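Local structure of HD domain protein (4LRL) at residues A177-P180 / E181-S185. The protein probably hydrolyses deoxyribonucleoside triphosphates, as an HD-domain phosphohydrolase whose activity is regulated allosterically by bound nucleotides. Numbering follows the deposited sequence. Where two conformers were deposited one is given.
Sequences ADFP and EKVAS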
loop_
_atom_site.group_PDB
_atom_site.type_symbol
_atom_site.label_atom_id
_atom_site.label_comp_id
_atom_site.label_asym_id
_atom_site.label_seq_id
_atom_site.Cartn_x
_atom_site.Cartn_y
_atom_site.Cartn_z
ATOM N N ALA C 177 6.352 -6.432 -45.786
ATOM C CA ALA C 177 7.248 -7.568 -46.052
ATOM C C ALA C 177 8.484 -7.636 -45.138
ATOM O O ALA C 177 8.852 -8.712 -44.669
ATOM C CB ALA C 177 7.665 -7.581 -47.527
ATOM N N ASP C 178 9.095 -6.479 -44.887
ATOM C CA ASP C 178 10.358 -6.369 -44.152
ATOM C C ASP C 178 10.171 -6.192 -42.646
ATOM O O ASP C 178 11.143 -6.195 -41.886
ATOM C CB ASP C 178 11.153 -5.179 -44.691
ATOM C CG ASP C 178 10.376 -3.868 -44.605
ATOM O OD1 ASP C 178 11.013 -2.802 -44.481
ATOM O OD2 ASP C 178 9.126 -3.896 -44.660
ATOM N N PHE C 179 8.923 -6.034 -42.216
ATOM C CA PHE C 179 8.629 -5.742 -40.813
ATOM C C PHE C 179 9.058 -6.837 -39.827
ATOM O O PHE C 179 9.594 -6.516 -38.762
ATOM C CB PHE C 179 7.153 -5.382 -40.622
ATOM C CG PHE C 179 6.879 -4.617 -39.365
ATOM C CD1 PHE C 179 7.336 -3.311 -39.218
ATOM C CD2 PHE C 179 6.155 -5.195 -38.332
ATOM C CE1 PHE C 179 7.085 -2.596 -38.051
ATOM C CE2 PHE C 179 5.891 -4.492 -37.166
ATOM C CZ PHE C 179 6.358 -3.191 -37.019
ATOM N N PRO C 180 8.831 -8.125 -40.172
ATOM C CA PRO C 180 9.255 -9.198 -39.267
ATOM C C PRO C 180 10.746 -9.158 -38.925
ATOM O O PRO C 180 11.099 -9.253 -37.743
ATOM C CB PRO C 180 8.918 -10.471 -40.049
ATOM C CG PRO C 180 7.806 -10.069 -40.943
ATOM C CD PRO C 180 8.123 -8.664 -41.351
ATOM N N GLU C 181 11.600 -8.996 -39.943
ATOM C CA GLU C 181 13.052 -8.910 -39.761
ATOM C C GLU C 181 13.401 -7.741 -38.841
ATOM O O GLU C 181 14.220 -7.866 -37.930
ATOM C CB GLU C 181 13.746 -8.770 -41.125
ATOM C CG GLU C 181 15.262 -8.586 -41.084
ATOM C CD GLU C 181 15.685 -7.125 -41.185
ATOM O OE1 GLU C 181 14.996 -6.345 -41.882
ATOM O OE2 GLU C 181 16.714 -6.763 -40.575
ATOM N N LYS C 182 12.762 -6.602 -39.087
ATOM C CA LYS C 182 12.976 -5.405 -38.268
ATOM C C LYS C 182 12.585 -5.615 -36.799
ATOM O O LYS C 182 13.340 -5.242 -35.901
ATOM C CB LYS C 182 12.249 -4.198 -38.869
ATOM C CG LYS C 182 12.736 -3.805 -40.265
ATOM C CD LYS C 182 12.133 -2.483 -40.725
ATOM C CE LYS C 182 12.905 -1.934 -41.909
ATOM N NZ LYS C 182 12.303 -0.683 -42.469
ATOM N N VAL C 183 11.425 -6.222 -36.544
ATOM C CA VAL C 183 11.019 -6.529 -35.160
ATOM C C VAL C 183 12.062 -7.418 -34.455
ATOM O O VAL C 183 12.424 -7.175 -33.302
ATOM C CB VAL C 183 9.611 -7.182 -35.091
ATOM C CG1 VAL C 183 9.288 -7.650 -33.675
ATOM C CG2 VAL C 183 8.545 -6.216 -35.581
ATOM N N ALA C 184 12.549 -8.428 -35.173
ATOM C CA ALA C 184 13.520 -9.374 -34.642
ATOM C C ALA C 184 14.846 -8.692 -34.330
ATOM O O ALA C 184 15.481 -9.004 -33.321
ATOM C CB ALA C 184 13.722 -10.532 -35.619
ATOM N N SER C 185 15.243 -7.752 -35.191
ATOM C CA SER C 185 16.476 -6.980 -35.023
ATOM C C SER C 185 16.492 -6.074 -33.790
ATOM O O SER C 185 17.571 -5.734 -33.289
ATOM C CB SER C 185 16.763 -6.147 -36.281
ATOM O OG SER C 185 15.853 -5.067 -36.421
HETATM O O HOH W 1 10.726 -9.602 -43.184
#
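Phe179 O accepts the hydrogen of Val183 N at 2.9 Å; the N-H...O angle of 167° makes this a nearly straight i to i+4 helix bond. Two more of the same spacing flank it: Lys182 N to Asp178 O, longer at 3.3 Å, and Ala184 N to Pro180 O at 3.1 Å. Together these bonds open helix 179-187 of the HD domain, and Pro180, having no N-H to give, fits near its N-terminal end without loss of a helix bond. Ahead of them, a water donates to Ala177 O and weakly accepts from Glu181 N, bridging the chain where it enters the helix. On the outer side, Lys182 runs extended beyond CG back past Asp178 O, and its NZ forms a salt bridge with Asp178 OD1 at 3.2 Å, in which the hydrogen bond is weak; OD2 is hydrogen-bonded to Ser176 OG. On the inner side, Val183 CG2 lies over one face of the Phe179 ring, 4.0 Å from its centroid and 29° off the normal, a CH-pi contact. A chi1 of -159° swings the Phe179 ring away from its own N and onto Ile126 and Cys129 of helix 124-133. Val183 meets Leu133, and its side chain lies about 8 Å from that of metal ligand His134.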